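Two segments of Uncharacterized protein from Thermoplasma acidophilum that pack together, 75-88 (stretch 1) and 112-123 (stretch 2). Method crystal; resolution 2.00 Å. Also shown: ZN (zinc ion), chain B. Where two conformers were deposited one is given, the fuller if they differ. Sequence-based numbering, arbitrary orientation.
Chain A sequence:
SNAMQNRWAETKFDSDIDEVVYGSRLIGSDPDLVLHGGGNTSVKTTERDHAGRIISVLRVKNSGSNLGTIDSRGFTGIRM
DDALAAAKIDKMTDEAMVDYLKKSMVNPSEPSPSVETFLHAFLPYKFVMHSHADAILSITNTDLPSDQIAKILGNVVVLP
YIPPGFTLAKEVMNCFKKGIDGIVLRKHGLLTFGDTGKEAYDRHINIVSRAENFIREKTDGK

Stretch 1 75-88: FTGIRMDDALAAAK
Stretch 2 112-123: SPSVETFLHAFL

The two segments pack through van der Waals contacts, mostly between apolar side chains; no hydrogen bond crosses between them, and together they bury 470 Å². Stretch 1 runs as a β-strand from Phe75 to Arg79, the latter in the N-cap position, and turns into a helix that begins at Met80, with helical backbone angles continuing to Lys88. Stretch 2 starts extended, passes through a type I turn and forms a short helix, 117-121. The two helix axes approach to 9.9 Å at a signed crossing angle of -101°, so they cross nearly at right angles. Two points fix the register: the CA atoms of Thr76 and Pro113 lie 5.7 Å apart, and those of Ala83 and Ala121 6.3 Å apart.

Ser112 (phi/psi -53/137) directs its CB away from stretch 1, whereas Pro113 (-75/153, C-gamma endo) points toward the strand. Its ring covers the two strand residues whose side chains face it: Pro113 CG lies 3.8 Å from Ile78 CD1, and Pro113 CB 4.1 Å from Thr76 CG2. Strand alternation turns Thr76 and Ile78 toward Pro113; at Gly77, between them, a CB would point away. Thr76 adopts chi1 m and Ile78 the m, m rotamer.

The turn from Ser114 to Thr117 leads into the helix. Ser114 (-40/133, chi1 t) accepts the backbone N of Glu116 at its OG, 3.0 Å away, while its carbonyl O receives both Thr117 N at 3.1 Å and Thr117 OG1 at 2.6 Å. Val115 (-59/-14) and Glu116 (-100/20) are out of reach of stretch 1; Glu116 instead binds the zinc ion through OE1 and OE2, each 2.3 Å from ZN. Thr117, chi1 m, points toward the strand, its methyl CG2 4.4 Å from Ile78 CG1.

The CA-to-CB bond of Phe118 (chi1 -73°, chi2 -70°) points sideways to stretch 1, but the end of its side chain comes nearer. Phe118 CE1 comes within 3.4 Å of Ala86 CB, and Ala83 O approaches the ring edge, 3.8 Å from Phe118 CE1. Leu119 and His120 make no contact with stretch 1.

Ala121 has the largest area covered by the other stretch, 63 Å², and its CB points toward stretch 1. Ala121 CB meets Ala83 CB at 3.6 Å, a methyl-to-methyl contact that suits the close approach of the two backbones. Selenomethionine Met80, m at all three chi angles, curls its end inward, placing SE 4.1 Å from Ala121 CB and CE 3.5 Å from Ala121 O. Leu84 (m, t) also brings its end nearer, with CD2 3.7 Å from the same Ala121 O.

Phe122 (-88/1; chi1 -70°, chi2 -15°) follows the helix and extends its ring to the later part of stretch 1. Ala83 O lies at the ring edge, 3.5 Å from Phe122 CE1, while Phe122 CE1 is 4.0 Å from Ala87 CB and Phe122 CZ 4.2 Å from Ala86 CB. The small alanines thus accommodate both large rings. Leu123 (-107/124) turns away, ending the contact.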

ATOM      1  N   PHE A  75      -8.887  -6.907  -7.349  1.00 22.56           N
ATOM      2  CA  PHE A  75      -7.491  -6.641  -7.630  1.00 22.22           C
ATOM      3  C   PHE A  75      -7.300  -6.541  -9.118  1.00 22.32           C
ATOM      4  O   PHE A  75      -7.493  -7.519  -9.849  1.00 24.76           O
ATOM      5  CB  PHE A  75      -6.580  -7.678  -6.983  1.00 22.05           C
ATOM      6  CG  PHE A  75      -6.544  -7.497  -5.505  1.00 22.89           C
ATOM      7  CD1 PHE A  75      -7.538  -8.083  -4.702  1.00 20.51           C
ATOM      8  CD2 PHE A  75      -5.659  -6.590  -4.928  1.00 20.10           C
ATOM      9  CE1 PHE A  75      -7.577  -7.817  -3.311  1.00 21.49           C
ATOM     10  CE2 PHE A  75      -5.698  -6.319  -3.538  1.00 18.70           C
ATOM     11  CZ  PHE A  75      -6.660  -6.932  -2.735  1.00 20.61           C
ATOM     12  N   THR A  76      -6.901  -5.365  -9.552  1.00 21.85           N
ATOM     13  CA  THR A  76      -6.780  -5.044 -10.991  1.00 20.56           C
ATOM     14  C   THR A  76      -5.306  -5.205 -11.306  1.00 21.22           C
ATOM     15  O   THR A  76      -4.428  -4.774 -10.525  1.00 22.63           O
ATOM     16  CB  THR A  76      -7.319  -3.660 -11.269  1.00 20.43           C
ATOM     17  OG1 THR A  76      -8.775  -3.694 -11.221  1.00 20.47           O
ATOM     18  CG2 THR A  76      -6.843  -3.043 -12.672  1.00 19.27           C
ATOM     19  N   GLY A  77      -5.025  -5.850 -12.445  1.00 21.08           N
ATOM     20  CA  GLY A  77      -3.658  -6.126 -12.883  1.00 20.51           C
ATOM     21  C   GLY A  77      -3.040  -4.979 -13.647  1.00 20.67           C
ATOM     22  O   GLY A  77      -3.582  -4.590 -14.701  1.00 21.37           O
ATOM     23  N   ILE A  78      -1.892  -4.494 -13.162  1.00 20.83           N
ATOM     24  CA  ILE A  78      -1.126  -3.420 -13.805  1.00 20.86           C
ATOM     25  C   ILE A  78       0.221  -3.965 -14.206  1.00 20.51           C
ATOM     26  O   ILE A  78       0.916  -4.629 -13.415  1.00 20.16           O
ATOM     27  CB  ILE A  78      -0.965  -2.187 -12.841  1.00 21.27           C
ATOM     28  CG1 ILE A  78      -2.339  -1.651 -12.410  1.00 23.35           C
ATOM     29  CG2 ILE A  78      -0.101  -1.038 -13.450  1.00 20.92           C
ATOM     30  CD1 ILE A  78      -3.244  -1.048 -13.532  1.00 20.02           C
ATOM     31  N   ARG A  79       0.616  -3.723 -15.430  1.00 20.10           N
ATOM     32  CA  ARG A  79       1.928  -4.197 -15.887  0.50 20.33           C
ATOM     33  C   ARG A  79       3.012  -3.463 -15.122  1.00 20.48           C
ATOM     34  O   ARG A  79       3.036  -2.257 -15.119  1.00 20.57           O
ATOM     35  CB  ARG A  79       2.128  -3.952 -17.383  0.50 19.82           C
ATOM     36  CG  ARG A  79       1.093  -4.619 -18.268  0.50 19.14           C
ATOM     37  CD  ARG A  79       1.253  -4.317 -19.766  0.50 18.92           C
ATOM     38  NE  ARG A  79       0.303  -5.194 -20.421  0.50 19.97           N
ATOM     39  CZ  ARG A  79       0.569  -6.398 -20.904  0.50 18.42           C
ATOM     40  NH1 ARG A  79       1.810  -6.877 -20.932  0.50 21.71           N
ATOM     41  NH2 ARG A  79      -0.425  -7.099 -21.411  0.50 19.97           N
HETATM   42  N   MSE A  80       3.922  -4.200 -14.476  1.00 22.10           N
HETATM   43  CA  MSE A  80       4.992  -3.573 -13.713  1.00 22.11           C
HETATM   44  C   MSE A  80       5.980  -2.888 -14.633  1.00 23.57           C
HETATM   45  O   MSE A  80       6.479  -1.827 -14.276  1.00 22.88           O
HETATM   46  CB  MSE A  80       5.744  -4.571 -12.811  1.00 23.64           C
HETATM   47  CG  MSE A  80       5.001  -4.768 -11.451  1.00 22.40           C
HETATM   48 SE   MSE A  80       5.023  -3.197 -10.281  1.00 19.97          SE
HETATM   49  CE  MSE A  80       6.954  -3.236 -10.012  1.00 18.64           C
ATOM     50  N   ASP A  81       6.254  -3.457 -15.798  1.00 23.14           N
ATOM     51  CA  ASP A  81       7.117  -2.788 -16.772  1.00 24.86           C
ATOM     52  C   ASP A  81       6.616  -1.372 -17.038  1.00 23.28           C
ATOM     53  O   ASP A  81       7.378  -0.430 -16.997  1.00 23.09           O
ATOM     54  CB  ASP A  81       7.114  -3.523 -18.111  1.00 26.56           C
ATOM     55  CG  ASP A  81       8.112  -4.660 -18.165  1.00 33.21           C
ATOM     56  OD1 ASP A  81       8.929  -4.806 -17.229  1.00 40.35           O
ATOM     57  OD2 ASP A  81       8.091  -5.407 -19.196  1.00 43.64           O
ATOM     58  N   ASP A  82       5.309  -1.239 -17.260  1.00 22.48           N
ATOM     59  CA  ASP A  82       4.668   0.057 -17.514  1.00 21.27           C
ATOM     60  C   ASP A  82       4.748   0.982 -16.268  1.00 20.95           C
ATOM     61  O   ASP A  82       5.121   2.143 -16.343  1.00 20.69           O
ATOM     62  CB  ASP A  82       3.213  -0.143 -17.867  1.00 20.69           C
ATOM     63  CG  ASP A  82       2.990  -0.686 -19.276  1.00 23.67           C
ATOM     64  OD1 ASP A  82       3.976  -1.107 -19.931  1.00 22.70           O
ATOM     65  OD2 ASP A  82       1.810  -0.643 -19.724  1.00 20.74           O
ATOM     66  N   ALA A  83       4.357   0.461 -15.120  1.00 21.12           N
ATOM     67  CA  ALA A  83       4.391   1.252 -13.904  1.00 20.95           C
ATOM     68  C   ALA A  83       5.802   1.709 -13.561  1.00 20.93           C
ATOM     69  O   ALA A  83       6.011   2.855 -13.242  1.00 21.61           O
ATOM     70  CB  ALA A  83       3.695   0.471 -12.718  1.00 20.55           C
ATOM     71  N   LEU A  84       6.798   0.849 -13.670  1.00 21.86           N
ATOM     72  CA  LEU A  84       8.133   1.236 -13.263  1.00 22.24           C
ATOM     73  C   LEU A  84       8.710   2.244 -14.240  1.00 22.94           C
ATOM     74  O   LEU A  84       9.611   3.030 -13.890  1.00 22.90           O
ATOM     75  CB  LEU A  84       9.067   0.009 -13.190  1.00 23.42           C
ATOM     76  CG  LEU A  84       8.964  -0.898 -11.952  1.00 25.70           C
ATOM     77  CD1 LEU A  84       9.890  -2.137 -12.090  1.00 28.79           C
ATOM     78  CD2 LEU A  84       9.273  -0.120 -10.659  1.00 25.21           C
ATOM     79  N   ALA A  85       8.216   2.243 -15.481  1.00 21.50           N
ATOM     80  CA  ALA A  85       8.731   3.195 -16.468  1.00 21.55           C
ATOM     81  C   ALA A  85       8.293   4.591 -16.121  1.00 20.75           C
ATOM     82  O   ALA A  85       8.906   5.528 -16.545  1.00 20.98           O
ATOM     83  CB  ALA A  85       8.261   2.833 -17.908  1.00 20.32           C
ATOM     84  N   ALA A  86       7.228   4.720 -15.335  1.00 21.84           N
ATOM     85  CA  ALA A  86       6.704   6.034 -14.904  1.00 22.08           C
ATOM     86  C   ALA A  86       7.654   6.768 -13.968  1.00 23.17           C
ATOM     87  O   ALA A  86       7.553   7.995 -13.815  1.00 21.99           O
ATOM     88  CB  ALA A  86       5.308   5.856 -14.178  1.00 22.30           C
ATOM     89  N   ALA A  87       8.561   6.026 -13.326  1.00 25.13           N
ATOM     90  CA  ALA A  87       9.514   6.616 -12.371  1.00 26.44           C
ATOM     91  C   ALA A  87      10.392   7.658 -13.021  1.00 28.30           C
ATOM     92  O   ALA A  87      10.863   8.561 -12.348  1.00 28.88           O
ATOM     93  CB  ALA A  87      10.373   5.525 -11.722  1.00 26.67           C
ATOM     94  N   LYS A  88      10.590   7.532 -14.332  1.00 29.33           N
ATOM     95  CA  LYS A  88      11.313   8.516 -15.169  1.00 30.82           C
ATOM     96  C   LYS A  88      10.570   9.815 -15.295  1.00 30.45           C
ATOM     97  O   LYS A  88      11.163  10.815 -15.628  1.00 30.75           O
ATOM     98  CB  LYS A  88      11.487   7.996 -16.628  1.00 31.34           C
ATOM     99  CG  LYS A  88      12.708   7.100 -16.890  1.00 35.54           C
ATOM    100  CD  LYS A  88      12.733   5.829 -15.983  1.00 40.67           C
ATOM    101  CE  LYS A  88      14.184   5.414 -15.605  1.00 42.31           C
ATOM    102  NZ  LYS A  88      14.245   4.990 -14.159  1.00 43.18           N
ATOM    103  N   SER A 112     -11.339   0.125 -12.382  1.00 23.93           N
ATOM    104  CA  SER A 112     -10.205   1.063 -12.289  0.50 24.02           C
ATOM    105  C   SER A 112      -9.333   0.791 -11.058  1.00 23.57           C
ATOM    106  O   SER A 112      -9.839   0.550  -9.983  1.00 24.06           O
ATOM    107  CB  SER A 112     -10.700   2.501 -12.252  0.50 24.61           C
ATOM    108  OG  SER A 112     -11.307   2.860 -13.478  0.50 25.44           O
ATOM    109  N   PRO A 113      -8.007   0.836 -11.226  1.00 22.28           N
ATOM    110  CA  PRO A 113      -7.100   0.603 -10.129  1.00 21.66           C
ATOM    111  C   PRO A 113      -7.063   1.817  -9.187  1.00 21.33           C
ATOM    112  O   PRO A 113      -7.375   2.948  -9.589  1.00 19.12           O
ATOM    113  CB  PRO A 113      -5.736   0.400 -10.829  1.00 21.58           C
ATOM    114  CG  PRO A 113      -5.845   1.244 -12.052  1.00 20.60           C
ATOM    115  CD  PRO A 113      -7.280   1.126 -12.491  1.00 22.50           C
ATOM    116  N   SER A 114      -6.741   1.547  -7.927  1.00 20.19           N
ATOM    117  CA  SER A 114      -6.520   2.593  -6.916  1.00 21.10           C
ATOM    118  C   SER A 114      -5.752   3.775  -7.494  1.00 21.03           C
ATOM    119  O   SER A 114      -4.741   3.579  -8.167  1.00 21.65           O
ATOM    120  CB  SER A 114      -5.684   2.027  -5.749  1.00 21.24           C
ATOM    121  OG  SER A 114      -5.403   3.042  -4.769  1.00 22.91           O
ATOM    122  N   VAL A 115      -6.232   4.985  -7.225  1.00 23.47           N
ATOM    123  CA  VAL A 115      -5.462   6.228  -7.523  1.00 23.86           C
ATOM    124  C   VAL A 115      -4.087   6.288  -6.806  1.00 24.32           C
ATOM    125  O   VAL A 115      -3.198   7.076  -7.200  1.00 23.15           O
ATOM    126  CB  VAL A 115      -6.304   7.543  -7.285  1.00 25.63           C
ATOM    127  CG1 VAL A 115      -7.555   7.536  -8.161  1.00 22.99           C
ATOM    128  CG2 VAL A 115      -6.708   7.739  -5.784  1.00 25.10           C
ATOM    129  N   GLU A 116      -3.862   5.410  -5.819  1.00 23.81           N
ATOM    130  CA  GLU A 116      -2.563   5.331  -5.126  1.00 23.75           C
ATOM    131  C   GLU A 116      -1.673   4.227  -5.608  1.00 23.16           C
ATOM    132  O   GLU A 116      -0.712   3.864  -4.911  1.00 22.75           O
ATOM    133  CB  GLU A 116      -2.803   5.174  -3.597  1.00 23.38           C
ATOM    134  CG  GLU A 116      -3.755   6.255  -3.135  1.00 24.15           C
ATOM    135  CD  GLU A 116      -3.657   6.606  -1.673  1.00 26.46           C
ATOM    136  OE1 GLU A 116      -4.489   6.031  -0.902  1.00 25.67           O
ATOM    137  OE2 GLU A 116      -2.801   7.479  -1.310  1.00 26.04           O
ATOM    138  N   THR A 117      -1.929   3.721  -6.820  1.00 21.97           N
ATOM    139  CA  THR A 117      -1.209   2.574  -7.323  1.00 21.10           C
ATOM    140  C   THR A 117       0.281   2.769  -7.360  1.00 21.46           C
ATOM    141  O   THR A 117       1.040   1.807  -7.148  1.00 21.09           O
ATOM    142  CB  THR A 117      -1.738   2.145  -8.744  1.00 22.18           C
ATOM    143  OG1 THR A 117      -3.074   1.630  -8.603  1.00 20.17           O
ATOM    144  CG2 THR A 117      -0.843   1.094  -9.342  1.00 21.88           C
ATOM    145  N   PHE A 118       0.727   3.974  -7.658  1.00 21.01           N
ATOM    146  CA  PHE A 118       2.174   4.199  -7.741  1.00 22.28           C
ATOM    147  C   PHE A 118       2.899   4.085  -6.399  1.00 22.74           C
ATOM    148  O   PHE A 118       4.077   3.747  -6.390  1.00 21.52           O
ATOM    149  CB  PHE A 118       2.510   5.504  -8.399  1.00 22.31           C
ATOM    150  CG  PHE A 118       2.272   5.485  -9.895  1.00 21.42           C
ATOM    151  CD1 PHE A 118       3.078   4.733 -10.712  1.00 22.33           C
ATOM    152  CD2 PHE A 118       1.201   6.141 -10.447  1.00 19.89           C
ATOM    153  CE1 PHE A 118       2.853   4.687 -12.086  1.00 24.61           C
ATOM    154  CE2 PHE A 118       0.981   6.115 -11.837  1.00 24.36           C
ATOM    155  CZ  PHE A 118       1.815   5.376 -12.649  1.00 20.90           C
ATOM    156  N   LEU A 119       2.196   4.257  -5.267  1.00 23.71           N
ATOM    157  CA  LEU A 119       2.853   3.971  -3.952  1.00 24.03           C
ATOM    158  C   LEU A 119       3.308   2.522  -3.892  1.00 24.31           C
ATOM    159  O   LEU A 119       4.378   2.165  -3.314  1.00 24.40           O
ATOM    160  CB  LEU A 119       1.924   4.233  -2.759  1.00 24.92           C
ATOM    161  CG  LEU A 119       1.339   5.630  -2.563  1.00 27.01           C
ATOM    162  CD1 LEU A 119       0.384   5.689  -1.334  1.00 25.12           C
ATOM    163  CD2 LEU A 119       2.453   6.682  -2.456  1.00 25.20           C
ATOM    164  N   HIS A 120       2.484   1.681  -4.486  1.00 23.19           N
ATOM    165  CA  HIS A 120       2.690   0.236  -4.482  1.00 23.14           C
ATOM    166  C   HIS A 120       3.769  -0.201  -5.483  1.00 22.55           C
ATOM    167  O   HIS A 120       4.678  -1.050  -5.186  1.00 22.78           O
ATOM    168  CB  HIS A 120       1.356  -0.414  -4.791  1.00 23.16           C
ATOM    169  CG  HIS A 120       0.344  -0.196  -3.702  1.00 22.75           C
ATOM    170  ND1 HIS A 120       0.141  -1.128  -2.699  1.00 19.79           N
ATOM    171  CD2 HIS A 120      -0.495   0.836  -3.440  1.00 22.34           C
ATOM    172  CE1 HIS A 120      -0.780  -0.661  -1.862  1.00 21.56           C
ATOM    173  NE2 HIS A 120      -1.188   0.525  -2.285  1.00 22.85           N
ATOM    174  N   ALA A 121       3.645   0.335  -6.683  1.00 20.83           N
ATOM    175  CA  ALA A 121       4.539  -0.069  -7.794  1.00 20.81           C
ATOM    176  C   ALA A 121       5.968   0.291  -7.486  1.00 20.31           C
ATOM    177  O   ALA A 121       6.876  -0.459  -7.817  1.00 20.79           O
ATOM    178  CB  ALA A 121       4.101   0.592  -9.165  1.00 18.99           C
ATOM    179  N   PHE A 122       6.156   1.436  -6.835  1.00 20.89           N
ATOM    180  CA  PHE A 122       7.470   2.014  -6.607  1.00 21.46           C
ATOM    181  C   PHE A 122       8.171   1.515  -5.325  1.00 22.66           C
ATOM    182  O   PHE A 122       9.278   1.930  -5.075  1.00 23.28           O
ATOM    183  CB  PHE A 122       7.399   3.526  -6.518  1.00 20.72           C
ATOM    184  CG  PHE A 122       7.095   4.229  -7.819  1.00 21.92           C
ATOM    185  CD1 PHE A 122       7.197   3.598  -9.044  1.00 23.32           C
ATOM    186  CD2 PHE A 122       6.755   5.565  -7.796  1.00 21.76           C
ATOM    187  CE1 PHE A 122       6.935   4.302 -10.205  1.00 23.02           C
ATOM    188  CE2 PHE A 122       6.500   6.277  -8.940  1.00 23.37           C
ATOM    189  CZ  PHE A 122       6.581   5.648 -10.149  1.00 23.71           C
ATOM    190  N   LEU A 123       7.562   0.618  -4.577  1.00 22.95           N
ATOM    191  CA  LEU A 123       8.236  -0.008  -3.428  1.00 24.31           C
ATOM    192  C   LEU A 123       8.573  -1.448  -3.792  1.00 26.26           C
ATOM    193  O   LEU A 123       7.680  -2.229  -4.198  1.00 26.51           O
ATOM    194  CB  LEU A 123       7.322   0.034  -2.216  1.00 24.20           C
ATOM    195  CG  LEU A 123       7.198   1.410  -1.554  1.00 23.27           C
ATOM    196  CD1 LEU A 123       6.074   1.393  -0.479  1.00 21.97           C
ATOM    197  CD2 LEU A 123       8.522   1.803  -0.974  1.00 25.02           C
TER
HETATM  198 ZN    ZN B 220      -3.636   7.220   0.835  1.00 37.37          ZN
HETATM  199  O   HOH W   1      -4.823   8.720   0.179  1.00 21.59           O